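Local coordinates for LPXTG cell wall surface protein (Streptococcus gordonii, PDB 4IGB) that probably mediates bacterial adhesion as a peptidoglycan-anchored surface protein, of which this chain holds the N-terminal N1 and N2 domains, at residues B[31-36]-B[148-153]; B[48-53]-B[162-167]; B[69-74]-B[138-143]; B[153-158]-B[278-283]. All coordinates share one frame; numbering follows the deposited sequence.

Contact 1 (B[31-36]-B[148-153])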
loop_
_atom_site.group_PDB
_atom_site.type_symbol
_atom_site.label_atom_id
_atom_site.label_comp_id
_atom_site.label_asym_id
_atom_site.label_seq_id
_atom_site.Cartn_x
_atom_site.Cartn_y
_atom_site.Cartn_z
ATOM N N PHE B 31 -0.065 -5.943 5.781
ATOM C CA PHE B 31 -1.387 -6.503 6.009
ATOM C C PHE B 31 -1.353 -8.030 6.097
ATOM O O PHE B 31 -0.431 -8.679 5.600
ATOM C CB PHE B 31 -2.349 -6.058 4.906
ATOM C CG PHE B 31 -2.743 -4.610 4.992
ATOM C CD1 PHE B 31 -3.363 -4.113 6.126
ATOM C CD2 PHE B 31 -2.491 -3.748 3.934
ATOM C CE1 PHE B 31 -3.727 -2.775 6.209
ATOM C CE2 PHE B 31 -2.867 -2.428 3.995
ATOM C CZ PHE B 31 -3.484 -1.934 5.142
ATOM N N ASN B 32 -2.384 -8.595 6.707
ATOM C CA ASN B 32 -2.529 -10.042 6.797
ATOM C C ASN B 32 -3.202 -10.630 5.563
ATOM O O ASN B 32 -4.413 -10.494 5.373
ATOM C CB ASN B 32 -3.322 -10.412 8.053
ATOM C CG ASN B 32 -2.612 -10.004 9.317
ATOM O OD1 ASN B 32 -1.418 -10.244 9.454
ATOM N ND2 ASN B 32 -3.333 -9.365 10.246
ATOM N N LEU B 33 -2.411 -11.282 4.724
ATOM C CA LEU B 33 -2.951 -11.958 3.558
ATOM C C LEU B 33 -2.451 -13.378 3.614
ATOM O O LEU B 33 -1.239 -13.611 3.608
ATOM C CB LEU B 33 -2.476 -11.296 2.262
ATOM C CG LEU B 33 -3.133 -9.992 1.826
ATOM C CD1 LEU B 33 -2.949 -8.936 2.882
ATOM C CD2 LEU B 33 -2.518 -9.537 0.511
ATOM N N ASN B 34 -3.369 -14.335 3.686
ATOM C CA ASN B 34 -2.952 -15.714 3.837
ATOM C C ASN B 34 -3.981 -16.667 3.265
ATOM O O ASN B 34 -5.054 -16.229 2.819
ATOM C CB ASN B 34 -2.670 -16.019 5.306
ATOM C CG ASN B 34 -3.836 -15.669 6.200
ATOM O OD1 ASN B 34 -4.887 -16.314 6.137
ATOM N ND2 ASN B 34 -3.662 -14.647 7.047
ATOM N N ILE B 35 -3.653 -17.958 3.266
ATOM C CA ILE B 35 -4.552 -18.966 2.693
ATOM C C ILE B 35 -5.853 -19.096 3.471
ATOM O O ILE B 35 -6.790 -19.736 3.005
ATOM C CB ILE B 35 -3.914 -20.374 2.613
ATOM C CG1 ILE B 35 -3.597 -20.889 4.011
ATOM C CG2 ILE B 35 -2.655 -20.374 1.740
ATOM C CD1 ILE B 35 -3.319 -22.380 4.038
ATOM N N ASN B 36 -5.909 -18.508 4.660
ATOM C CA ASN B 36 -7.086 -18.659 5.501
ATOM C C ASN B 36 -8.075 -17.512 5.364
ATOM O O ASN B 36 -9.246 -17.653 5.705
ATOM C CB ASN B 36 -6.704 -18.835 6.970
ATOM C CG ASN B 36 -5.957 -20.122 7.225
ATOM O OD1 ASN B 36 -4.884 -20.115 7.832
ATOM N ND2 ASN B 36 -6.511 -21.236 6.762
ATOM N N ASN B 148 2.537 -13.487 5.519
ATOM C CA ASN B 148 1.508 -12.627 4.950
ATOM C C ASN B 148 1.790 -12.194 3.515
ATOM O O ASN B 148 1.655 -11.028 3.170
ATOM C CB ASN B 148 1.339 -11.397 5.842
ATOM C CG ASN B 148 0.649 -11.728 7.137
ATOM O OD1 ASN B 148 -0.400 -12.367 7.138
ATOM N ND2 ASN B 148 1.241 -11.326 8.251
ATOM N N ALA B 149 2.179 -13.133 2.674
ATOM C CA ALA B 149 2.604 -12.764 1.345
ATOM C C ALA B 149 1.999 -13.664 0.282
ATOM O O ALA B 149 1.520 -14.766 0.568
ATOM C CB ALA B 149 4.137 -12.786 1.256
ATOM N N PHE B 150 2.022 -13.176 -0.945
ATOM C CA PHE B 150 1.716 -14.005 -2.098
ATOM C C PHE B 150 2.895 -14.021 -3.063
ATOM O O PHE B 150 3.769 -13.144 -3.021
ATOM C CB PHE B 150 0.421 -13.561 -2.785
ATOM C CG PHE B 150 0.400 -12.115 -3.200
ATOM C CD1 PHE B 150 0.929 -11.723 -4.420
ATOM C CD2 PHE B 150 -0.176 -11.151 -2.380
ATOM C CE1 PHE B 150 0.894 -10.393 -4.823
ATOM C CE2 PHE B 150 -0.207 -9.814 -2.765
ATOM C CZ PHE B 150 0.317 -9.436 -3.999
ATOM N N GLU B 151 2.915 -15.022 -3.933
ATOM C CA GLU B 151 4.018 -15.213 -4.859
ATOM C C GLU B 151 3.525 -15.236 -6.292
ATOM O O GLU B 151 2.581 -15.941 -6.597
ATOM C CB GLU B 151 4.696 -16.541 -4.536
ATOM C CG GLU B 151 5.813 -16.958 -5.475
ATOM C CD GLU B 151 6.635 -18.095 -4.886
ATOM O OE1 GLU B 151 6.412 -18.416 -3.695
ATOM O OE2 GLU B 151 7.490 -18.669 -5.608
ATOM N N ILE B 152 4.159 -14.456 -7.163
ATOM C CA ILE B 152 3.848 -14.482 -8.585
ATOM C C ILE B 152 5.081 -14.946 -9.336
ATOM O O ILE B 152 6.188 -14.489 -9.053
ATOM C CB ILE B 152 3.418 -13.102 -9.093
ATOM C CG1 ILE B 152 2.235 -12.583 -8.274
ATOM C CG2 ILE B 152 3.043 -13.175 -10.554
ATOM C CD1 ILE B 152 1.896 -11.144 -8.534
ATOM N N GLY B 153 4.906 -15.865 -10.281
ATOM C CA GLY B 153 6.048 -16.432 -10.982
ATOM C C GLY B 153 5.712 -17.764 -11.629
ATOM O O GLY B 153 4.601 -18.275 -11.463
HETATM O O HOH W 1 0.837 -8.481 3.109
HETATM O O HOH W 2 0.525 -15.653 2.977
HETATM O O HOH W 3 -1.459 -14.158 8.501
#
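Leu33 and Asn148 meet in the connection between the two sheets of a beta sandwich, where the loop after strand 29-30 meets the residues leading into strand 149-153 in the N-terminal domain. Direct bonding is slight. The amide oxygen OD1 of Asn148 accepts a weak, bent bond from Leu33 N (3.3 Å, 122° at the hydrogen). A first torsion of -72° sets Asn148 CG anti to the carbonyl carbon, and the side chain runs beside that of Asn32. Asn148 CB lies 3.3 Å from Phe31 O. The backbone of Asn148, in the left-handed helical region, turns its CA toward Leu33 O in a CA-H...O contact of 3.2 Å.

Water supplies most of the remaining polar contact. One molecule bridges Phe31 O and Asn148 O, and a second joins Leu33 O to Ala149 O. A third donates to Asn148 OD1 and accepts a weak bond from Asn34 ND2. The other end of that amide, Asn34 OD1, receives Asn36 N on an in-plane lone pair (2.8 Å), forming an Asx turn that bends the loop. On the inner side, Leu33 CD2 rests at the edge of the Phe150 ring, 4.0 Å from CE2. Leu33 also packs on Phe94 and Ile97 of the facing sheet. Here the connection between the two sheets of the sandwich turns Leu33 inward, while water links backbone carbonyls.

Contact 2 (B[48-53]-B[162-167])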
loop_
_atom_site.group_PDB
_atom_site.type_symbol
_atom_site.label_atom_id
_atom_site.label_comp_id
_atom_site.label_asym_id
_atom_site.label_seq_id
_atom_site.Cartn_x
_atom_site.Cartn_y
_atom_site.Cartn_z
ATOM N N ASP B 48 -6.278 -23.740 -12.842
ATOM C CA ASP B 48 -6.241 -24.931 -12.006
ATOM C C ASP B 48 -5.835 -24.501 -10.602
ATOM O O ASP B 48 -4.693 -24.107 -10.373
ATOM C CB ASP B 48 -5.215 -25.907 -12.575
ATOM C CG ASP B 48 -5.228 -27.247 -11.880
ATOM O OD1 ASP B 48 -6.276 -27.655 -11.358
ATOM O OD2 ASP B 48 -4.178 -27.908 -11.864
ATOM N N GLN B 49 -6.781 -24.565 -9.673
ATOM C CA GLN B 49 -6.528 -24.184 -8.290
ATOM C C GLN B 49 -6.519 -25.417 -7.397
ATOM O O GLN B 49 -7.401 -26.268 -7.494
ATOM C CB GLN B 49 -7.586 -23.190 -7.807
ATOM C CG GLN B 49 -7.486 -22.828 -6.334
ATOM C CD GLN B 49 -8.672 -22.013 -5.854
ATOM O OE1 GLN B 49 -9.584 -21.714 -6.622
ATOM N NE2 GLN B 49 -8.664 -21.651 -4.577
ATOM N N PHE B 50 -5.518 -25.511 -6.530
ATOM C CA PHE B 50 -5.415 -26.641 -5.615
ATOM C C PHE B 50 -4.536 -26.322 -4.410
ATOM O O PHE B 50 -3.617 -25.507 -4.492
ATOM C CB PHE B 50 -4.888 -27.880 -6.342
ATOM C CG PHE B 50 -3.576 -27.666 -7.040
ATOM C CD1 PHE B 50 -2.382 -27.859 -6.370
ATOM C CD2 PHE B 50 -3.540 -27.278 -8.367
ATOM C CE1 PHE B 50 -1.175 -27.664 -7.010
ATOM C CE2 PHE B 50 -2.335 -27.082 -9.013
ATOM C CZ PHE B 50 -1.152 -27.276 -8.334
ATOM N N HIS B 51 -4.830 -26.972 -3.290
ATOM C CA HIS B 51 -4.058 -26.788 -2.071
ATOM C C HIS B 51 -2.843 -27.706 -2.069
ATOM O O HIS B 51 -2.922 -28.856 -2.493
ATOM C CB HIS B 51 -4.927 -27.062 -0.843
ATOM C CG HIS B 51 -4.229 -26.818 0.458
ATOM N ND1 HIS B 51 -4.450 -25.693 1.222
ATOM C CD2 HIS B 51 -3.314 -27.555 1.132
ATOM C CE1 HIS B 51 -3.703 -25.747 2.310
ATOM N NE2 HIS B 51 -3.004 -26.866 2.280
ATOM N N LEU B 52 -1.718 -27.187 -1.592
ATOM C CA LEU B 52 -0.488 -27.961 -1.513
ATOM C C LEU B 52 0.043 -27.951 -0.087
ATOM O O LEU B 52 0.131 -26.897 0.541
ATOM C CB LEU B 52 0.562 -27.388 -2.466
ATOM C CG LEU B 52 1.057 -28.305 -3.586
ATOM C CD1 LEU B 52 -0.078 -29.154 -4.132
ATOM C CD2 LEU B 52 1.704 -27.491 -4.694
ATOM N N SER B 53 0.394 -29.124 0.427
ATOM C CA SER B 53 0.928 -29.210 1.783
ATOM C C SER B 53 2.409 -29.609 1.739
ATOM O O SER B 53 2.753 -30.677 1.253
ATOM C CB SER B 53 0.122 -30.217 2.602
ATOM O OG SER B 53 0.587 -30.258 3.939
ATOM N N HIS B 162 0.053 -33.598 -7.704
ATOM C CA HIS B 162 0.013 -32.434 -8.578
ATOM C C HIS B 162 1.375 -32.188 -9.214
ATOM O O HIS B 162 2.081 -31.248 -8.856
ATOM C CB HIS B 162 -0.445 -31.196 -7.807
ATOM C CG HIS B 162 -1.846 -31.294 -7.288
ATOM N ND1 HIS B 162 -2.164 -31.966 -6.129
ATOM C CD2 HIS B 162 -3.012 -30.805 -7.773
ATOM C CE1 HIS B 162 -3.466 -31.887 -5.921
ATOM N NE2 HIS B 162 -4.003 -31.189 -6.903
ATOM N N ASP B 163 1.735 -33.047 -10.161
ATOM C CA ASP B 163 3.017 -32.948 -10.841
ATOM C C ASP B 163 2.816 -32.829 -12.347
ATOM O O ASP B 163 3.427 -33.563 -13.121
ATOM C CB ASP B 163 3.882 -34.167 -10.520
ATOM C CG ASP B 163 5.336 -33.970 -10.897
ATOM O OD1 ASP B 163 5.799 -32.810 -10.908
ATOM O OD2 ASP B 163 6.016 -34.975 -11.183
ATOM N N TYR B 164 1.955 -31.904 -12.757
ATOM C CA TYR B 164 1.684 -31.702 -14.175
ATOM C C TYR B 164 1.998 -30.277 -14.631
ATOM O O TYR B 164 1.490 -29.815 -15.653
ATOM C CB TYR B 164 0.237 -32.089 -14.521
ATOM C CG TYR B 164 -0.763 -31.625 -13.499
ATOM C CD1 TYR B 164 -1.129 -30.285 -13.426
ATOM C CD2 TYR B 164 -1.330 -32.516 -12.589
ATOM C CE1 TYR B 164 -2.041 -29.837 -12.479
ATOM C CE2 TYR B 164 -2.240 -32.083 -11.640
ATOM C CZ TYR B 164 -2.594 -30.735 -11.590
ATOM O OH TYR B 164 -3.495 -30.276 -10.656
ATOM N N ILE B 165 2.848 -29.589 -13.877
ATOM C CA ILE B 165 3.210 -28.213 -14.205
ATOM C C ILE B 165 4.479 -28.155 -15.044
ATOM O O ILE B 165 5.498 -28.734 -14.681
ATOM C CB ILE B 165 3.403 -27.358 -12.947
ATOM C CG1 ILE B 165 2.281 -27.625 -11.937
ATOM C CG2 ILE B 165 3.447 -25.877 -13.317
ATOM C CD1 ILE B 165 2.523 -27.004 -10.579
ATOM N N MET B 166 4.418 -27.445 -16.167
ATOM C CA MET B 166 5.558 -27.329 -17.072
ATOM C C MET B 166 6.699 -26.510 -16.487
ATOM O O MET B 166 6.470 -25.452 -15.896
ATOM C CB MET B 166 5.128 -26.676 -18.384
ATOM C CG MET B 166 4.143 -27.478 -19.171
ATOM S SD MET B 166 3.773 -26.657 -20.736
ATOM C CE MET B 166 2.636 -27.866 -21.409
ATOM N N ASN B 167 7.924 -26.999 -16.666
ATOM C CA ASN B 167 9.116 -26.249 -16.298
ATOM C C ASN B 167 9.760 -25.590 -17.507
ATOM O O ASN B 167 10.044 -26.247 -18.508
ATOM C CB ASN B 167 10.148 -27.155 -15.623
ATOM C CG ASN B 167 9.673 -27.678 -14.291
ATOM O OD1 ASN B 167 9.040 -28.737 -14.217
ATOM N ND2 ASN B 167 9.985 -26.944 -13.222
#
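The backbones of strand 48-53 and loop 162-167 stay well apart, their closest CA atoms being those of Leu52 and His162 at 8.4 Å, which leaves the contact to side chains such as Phe50 and His162. These two rings form an offset stack, with centroids 4.1 Å apart and planes inclined by 17°. His162 CD2 sits over one Phe50 face, displaced toward the rim and 3.3 Å from Phe50 CG. The two side chains run antiparallel, one across the other. Around the same phenyl ring, Ile165 CD1 comes up at the edge, 4.3 Å from Phe50 CZ.

Beside the stack, Asp48 and Tyr164 meet tip to tip. A first torsion of -173° carries Asp48 CG away from its own backbone N and toward the loop, where OD2 accepts from Tyr164 OH at 2.7 Å through the syn lone pair. Carboxylate and phenol planes are turned 35° apart.

His162 ND1 is hydrogen-bonded to Asp159, so the imidazole is held both by its face and at its rim. With that acid at one nitrogen, and Asp48 OD2 6.0 Å from His162 NE2, the surroundings may favour a positively charged imidazole against the phenyl face.

Contact 3 (B[69-74]-B[138-143])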
loop_
_atom_site.group_PDB
_atom_site.type_symbol
_atom_site.label_atom_id
_atom_site.label_comp_id
_atom_site.label_asym_id
_atom_site.label_seq_id
_atom_site.Cartn_x
_atom_site.Cartn_y
_atom_site.Cartn_z
ATOM N N MET B 69 0.115 -24.231 1.322
ATOM C CA MET B 69 0.104 -23.331 0.180
ATOM C C MET B 69 -1.184 -23.494 -0.613
ATOM O O MET B 69 -1.723 -24.599 -0.732
ATOM C CB MET B 69 1.291 -23.638 -0.740
ATOM C CG MET B 69 1.192 -23.021 -2.131
ATOM S SD MET B 69 2.606 -23.414 -3.185
ATOM C CE MET B 69 3.852 -22.336 -2.477
ATOM N N GLU B 70 -1.675 -22.389 -1.153
ATOM C CA GLU B 70 -2.734 -22.465 -2.143
ATOM C C GLU B 70 -2.126 -22.069 -3.468
ATOM O O GLU B 70 -1.595 -20.962 -3.617
ATOM C CB GLU B 70 -3.921 -21.575 -1.770
ATOM C CG GLU B 70 -5.169 -21.816 -2.654
ATOM C CD GLU B 70 -5.896 -23.113 -2.338
ATOM O OE1 GLU B 70 -5.580 -23.764 -1.318
ATOM O OE2 GLU B 70 -6.801 -23.484 -3.114
ATOM N N ASN B 71 -2.198 -22.984 -4.429
ATOM C CA ASN B 71 -1.485 -22.834 -5.690
ATOM C C ASN B 71 -2.408 -22.638 -6.869
ATOM O O ASN B 71 -3.487 -23.222 -6.920
ATOM C CB ASN B 71 -0.609 -24.056 -5.974
ATOM C CG ASN B 71 0.480 -23.757 -6.975
ATOM O OD1 ASN B 71 0.802 -24.602 -7.807
ATOM N ND2 ASN B 71 1.053 -22.555 -6.914
ATOM N N PHE B 72 -1.960 -21.845 -7.836
ATOM C CA PHE B 72 -2.773 -21.554 -9.010
ATOM C C PHE B 72 -1.955 -21.696 -10.278
ATOM O O PHE B 72 -0.896 -21.063 -10.437
ATOM C CB PHE B 72 -3.346 -20.137 -8.937
ATOM C CG PHE B 72 -4.249 -19.898 -7.766
ATOM C CD1 PHE B 72 -3.724 -19.632 -6.509
ATOM C CD2 PHE B 72 -5.632 -19.909 -7.926
ATOM C CE1 PHE B 72 -4.564 -19.381 -5.433
ATOM C CE2 PHE B 72 -6.470 -19.683 -6.852
ATOM C CZ PHE B 72 -5.937 -19.413 -5.602
ATOM N N THR B 73 -2.445 -22.517 -11.191
ATOM C CA THR B 73 -1.789 -22.657 -12.480
ATOM C C THR B 73 -2.776 -22.417 -13.603
ATOM O O THR B 73 -3.982 -22.349 -13.374
ATOM C CB THR B 73 -1.162 -24.057 -12.641
ATOM O OG1 THR B 73 -2.201 -25.035 -12.750
ATOM C CG2 THR B 73 -0.247 -24.386 -11.437
ATOM N N LEU B 74 -2.245 -22.288 -14.817
ATOM C CA LEU B 74 -3.032 -22.037 -16.012
ATOM C C LEU B 74 -2.917 -23.225 -16.970
ATOM O O LEU B 74 -1.818 -23.659 -17.301
ATOM C CB LEU B 74 -2.536 -20.757 -16.697
ATOM C CG LEU B 74 -2.954 -19.452 -16.028
ATOM C CD1 LEU B 74 -2.148 -18.280 -16.555
ATOM C CD2 LEU B 74 -4.465 -19.215 -16.216
ATOM N N PHE B 138 1.560 -19.638 -12.161
ATOM C CA PHE B 138 1.561 -18.173 -12.170
ATOM C C PHE B 138 1.425 -17.499 -10.808
ATOM O O PHE B 138 1.837 -16.356 -10.650
ATOM C CB PHE B 138 0.542 -17.601 -13.172
ATOM C CG PHE B 138 -0.884 -17.658 -12.708
ATOM C CD1 PHE B 138 -1.489 -16.539 -12.159
ATOM C CD2 PHE B 138 -1.637 -18.825 -12.848
ATOM C CE1 PHE B 138 -2.811 -16.583 -11.745
ATOM C CE2 PHE B 138 -2.955 -18.873 -12.427
ATOM C CZ PHE B 138 -3.549 -17.756 -11.887
ATOM N N PHE B 139 0.876 -18.203 -9.822
ATOM C CA PHE B 139 0.512 -17.559 -8.568
ATOM C C PHE B 139 0.320 -18.542 -7.424
ATOM O O PHE B 139 -0.266 -19.614 -7.601
ATOM C CB PHE B 139 -0.785 -16.750 -8.775
ATOM C CG PHE B 139 -1.315 -16.099 -7.526
ATOM C CD1 PHE B 139 -0.691 -14.982 -6.987
ATOM C CD2 PHE B 139 -2.456 -16.589 -6.904
ATOM C CE1 PHE B 139 -1.190 -14.360 -5.848
ATOM C CE2 PHE B 139 -2.963 -15.970 -5.756
ATOM C CZ PHE B 139 -2.326 -14.865 -5.231
ATOM N N SER B 140 0.794 -18.167 -6.237
ATOM C CA SER B 140 0.537 -18.981 -5.054
ATOM C C SER B 140 0.429 -18.092 -3.844
ATOM O O SER B 140 0.925 -16.954 -3.837
ATOM C CB SER B 140 1.630 -20.047 -4.834
ATOM O OG SER B 140 2.871 -19.445 -4.486
ATOM N N ILE B 141 -0.232 -18.622 -2.823
ATOM C CA ILE B 141 -0.329 -17.973 -1.528
ATOM C C ILE B 141 0.252 -18.912 -0.475
ATOM O O ILE B 141 -0.178 -20.054 -0.350
ATOM C CB ILE B 141 -1.792 -17.682 -1.179
ATOM C CG1 ILE B 141 -2.425 -16.827 -2.276
ATOM C CG2 ILE B 141 -1.898 -17.009 0.187
ATOM C CD1 ILE B 141 -3.911 -16.574 -2.070
ATOM N N SER B 142 1.231 -18.434 0.277
ATOM C CA SER B 142 1.844 -19.238 1.326
ATOM C C SER B 142 2.741 -18.369 2.165
ATOM O O SER B 142 3.028 -17.222 1.815
ATOM C CB SER B 142 2.721 -20.329 0.728
ATOM O OG SER B 142 3.963 -19.769 0.333
ATOM N N GLU B 143 3.220 -18.927 3.268
ATOM C CA GLU B 143 4.236 -18.226 4.025
ATOM C C GLU B 143 5.559 -18.979 4.011
ATOM O O GLU B 143 6.316 -18.917 4.964
ATOM C CB GLU B 143 3.741 -17.902 5.438
ATOM C CG GLU B 143 2.591 -16.898 5.431
ATOM C CD GLU B 143 2.019 -16.615 6.811
ATOM O OE1 GLU B 143 1.939 -15.438 7.189
ATOM O OE2 GLU B 143 1.625 -17.567 7.513
#
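Phe72 faces both Phe138 and Phe139 in a classic beta bulge, set in the antiparallel pairing of strands 69-74 and 138-142 within the six-stranded sheet of the N-terminal domain. The axes of the two short segments come within 4.7 Å. Regular pairing at Glu70 and Ile141 leads into the bulge, where Phe72 N still donates to Phe139 O (2.8 Å) while Phe72 O receives two weak bonds, from the N atoms of Phe138 and Phe139.

At the bulge the Phe138 ring lies against the neighbouring strand. Its CD2-CE2 side enters the recess formed by Phe72 CB, the backbone of Thr73 and the Leu74 branch. Leu74 crosses it at about a right angle, with Leu74 CG 3.5 Å from Phe138 CD2. Phe72 and Phe139 instead lie side by side at an oblique 46°, and Phe72 CD1 abuts the Phe139 ring edge at CD2 (3.3 Å). Phe111 of strand 103-118 packs edge-to-face with both Phe138 and Phe139, carrying the aromatic cluster into the sandwich interior.

On the other face, the amide of Asn71, bonded to Glu137, sits against Ser140 CB. Beside it Met69 runs out extended and then bends at its thioether (chi3 -75°), and the terminal CE reaches both serine hydroxyls, 3.7 Å from Ser140 OG and 3.8 Å from Ser142 OG.

Contact 4 (B[153-158]-B[278-283])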
loop_
_atom_site.group_PDB
_atom_site.type_symbol
_atom_site.label_atom_id
_atom_site.label_comp_id
_atom_site.label_asym_id
_atom_site.label_seq_id
_atom_site.Cartn_x
_atom_site.Cartn_y
_atom_site.Cartn_z
ATOM N N GLY B 153 4.906 -15.865 -10.281
ATOM C CA GLY B 153 6.048 -16.432 -10.982
ATOM C C GLY B 153 5.712 -17.764 -11.629
ATOM O O GLY B 153 4.601 -18.275 -11.463
ATOM N N ASN B 154 6.670 -18.331 -12.363
ATOM C CA ASN B 154 6.432 -19.557 -13.130
ATOM C C ASN B 154 7.280 -20.731 -12.641
ATOM O O ASN B 154 7.547 -21.677 -13.381
ATOM C CB ASN B 154 6.697 -19.314 -14.606
ATOM C CG ASN B 154 8.154 -18.995 -14.892
ATOM O OD1 ASN B 154 8.933 -18.723 -13.977
ATOM N ND2 ASN B 154 8.527 -19.027 -16.164
ATOM N N VAL B 155 7.722 -20.660 -11.393
ATOM C CA VAL B 155 8.380 -21.801 -10.791
ATOM C C VAL B 155 7.326 -22.700 -10.155
ATOM O O VAL B 155 6.669 -22.299 -9.195
ATOM C CB VAL B 155 9.370 -21.367 -9.705
ATOM C CG1 VAL B 155 10.104 -22.578 -9.185
ATOM C CG2 VAL B 155 10.350 -20.337 -10.260
ATOM N N PRO B 156 7.164 -23.920 -10.676
ATOM C CA PRO B 156 6.162 -24.823 -10.107
ATOM C C PRO B 156 6.367 -25.095 -8.618
ATOM O O PRO B 156 7.494 -25.106 -8.094
ATOM C CB PRO B 156 6.385 -26.129 -10.882
ATOM C CG PRO B 156 7.088 -25.724 -12.120
ATOM C CD PRO B 156 7.936 -24.569 -11.750
ATOM N N TYR B 157 5.248 -25.306 -7.939
ATOM C CA TYR B 157 5.246 -25.986 -6.657
ATOM C C TYR B 157 4.434 -27.239 -6.878
ATOM O O TYR B 157 3.368 -27.183 -7.476
ATOM C CB TYR B 157 4.622 -25.108 -5.577
ATOM C CG TYR B 157 5.507 -23.945 -5.227
ATOM C CD1 TYR B 157 6.528 -24.091 -4.296
ATOM C CD2 TYR B 157 5.351 -22.714 -5.854
ATOM C CE1 TYR B 157 7.357 -23.045 -3.982
ATOM C CE2 TYR B 157 6.173 -21.653 -5.542
ATOM C CZ TYR B 157 7.181 -21.827 -4.603
ATOM O OH TYR B 157 8.019 -20.785 -4.270
ATOM N N VAL B 158 4.942 -28.372 -6.420
ATOM C CA VAL B 158 4.302 -29.634 -6.736
ATOM C C VAL B 158 4.321 -30.616 -5.569
ATOM O O VAL B 158 5.106 -30.483 -4.622
ATOM C CB VAL B 158 4.962 -30.314 -7.972
ATOM C CG1 VAL B 158 4.994 -29.364 -9.163
ATOM C CG2 VAL B 158 6.372 -30.791 -7.634
ATOM N N THR B 278 12.418 -19.317 -15.464
ATOM C CA THR B 278 12.043 -19.846 -14.157
ATOM C C THR B 278 12.416 -18.936 -12.991
ATOM O O THR B 278 13.536 -18.982 -12.492
ATOM C CB THR B 278 12.588 -21.296 -13.911
ATOM O OG1 THR B 278 12.185 -21.749 -12.610
ATOM C CG2 THR B 278 14.118 -21.353 -14.012
ATOM N N CYS B 279 11.471 -18.111 -12.547
ATOM C CA CYS B 279 11.677 -17.335 -11.331
ATOM C C CYS B 279 10.349 -16.850 -10.795
ATOM O O CYS B 279 9.328 -16.930 -11.468
ATOM C CB CYS B 279 12.622 -16.147 -11.555
ATOM S SG CYS B 279 11.921 -14.758 -12.501
ATOM N N SER B 280 10.363 -16.369 -9.562
ATOM C CA SER B 280 9.166 -15.810 -8.976
ATOM C C SER B 280 9.578 -14.779 -7.944
ATOM O O SER B 280 10.750 -14.717 -7.543
ATOM C CB SER B 280 8.325 -16.908 -8.330
ATOM O OG SER B 280 8.992 -17.457 -7.210
ATOM N N ALA B 281 8.616 -13.960 -7.537
ATOM C CA ALA B 281 8.855 -12.962 -6.512
ATOM C C ALA B 281 7.720 -12.975 -5.501
ATOM O O ALA B 281 6.608 -13.430 -5.792
ATOM C CB ALA B 281 8.998 -11.568 -7.136
ATOM N N VAL B 282 8.003 -12.456 -4.318
ATOM C CA VAL B 282 7.078 -12.545 -3.205
ATOM C C VAL B 282 6.655 -11.136 -2.831
ATOM O O VAL B 282 7.488 -10.224 -2.775
ATOM C CB VAL B 282 7.740 -13.252 -1.991
ATOM C CG1 VAL B 282 6.783 -13.328 -0.822
ATOM C CG2 VAL B 282 8.201 -14.643 -2.377
ATOM N N PHE B 283 5.366 -10.961 -2.571
ATOM C CA PHE B 283 4.820 -9.643 -2.297
ATOM C C PHE B 283 3.908 -9.639 -1.089
ATOM O O PHE B 283 3.139 -10.577 -0.871
ATOM C CB PHE B 283 3.994 -9.152 -3.483
ATOM C CG PHE B 283 4.733 -9.159 -4.782
ATOM C CD1 PHE B 283 5.446 -8.046 -5.192
ATOM C CD2 PHE B 283 4.701 -10.275 -5.600
ATOM C CE1 PHE B 283 6.132 -8.047 -6.401
ATOM C CE2 PHE B 283 5.372 -10.292 -6.805
ATOM C CZ PHE B 283 6.092 -9.172 -7.213
#
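Cys279 N donates to Asn154 OD1 over 3.0 Å, a fairly straight bond (155° at the hydrogen) that arrives nearly along the C=O axis of the amide. A second bond runs the opposite way, from Asn154 N to Cys279 O at 3.1 Å, its donor tilted 27° from the carbonyl plane. Together they form a two-bond pairing in which a side-chain oxygen serves where a backbone carbonyl would in a regular antiparallel ladder. The chain does this just as strand 149-153 turns away from strand 280-287 and heads for the short strand 157-158.

One residue earlier, Gly153 and Ser280 form the last bridge, a non-hydrogen-bonded antiparallel pair drawn unusually close, with CA atoms 3.8 Å apart. Ser280 CB rests 3.5 Å from Gly153 CA. Such an approach suits a residue without a side chain, and the backbone angles of Gly153 lie in a region that favours glycine. Ser280 OG itself turns to Glu151, whose carboxylate is also bound by Tyr157 OH.

Past the pairing, Val155 and Thr278 cover its far end. Val155 CG2, anti to the carbonyl carbon, lies 3.3 Å from Thr278 OG1 and 3.4 Å from Cys279 N, placing a methyl group beside the bonded amide.

The other half of the Asn154 amide is engaged as well, because ND2 donates to the carbonyls of Phe170 and Thr276. With OD1 accepting on one side and ND2 donating on the other, the rotation of the buried amide is fixed, and the chemistry implies that the side chain joins its own turn to the run 276-279 and to Phe170 at the strand end.

From the N terminus, the chain first supplies 31-36, then 48-53 and 69-74. Contact 3 is the first to close, when strand 135-142 returns to strand 68-75, and its loop is nested inside those of contacts 1 and 2. Contact 1 closes next, at 148-153. Contact 2 closes at 162-167 and crosses contact 1, since their segments alternate. Contact 4 opens at Gly153, shared with contact 1, follows contacts 1 and 3 in series, crosses contact 2 and closes only at 278-283. Contact 3 pairs two neighbouring strands of the six-stranded sheet and contact 4 joins two others where their pairing ends, whereas contacts 1 and 2 fasten loops to it.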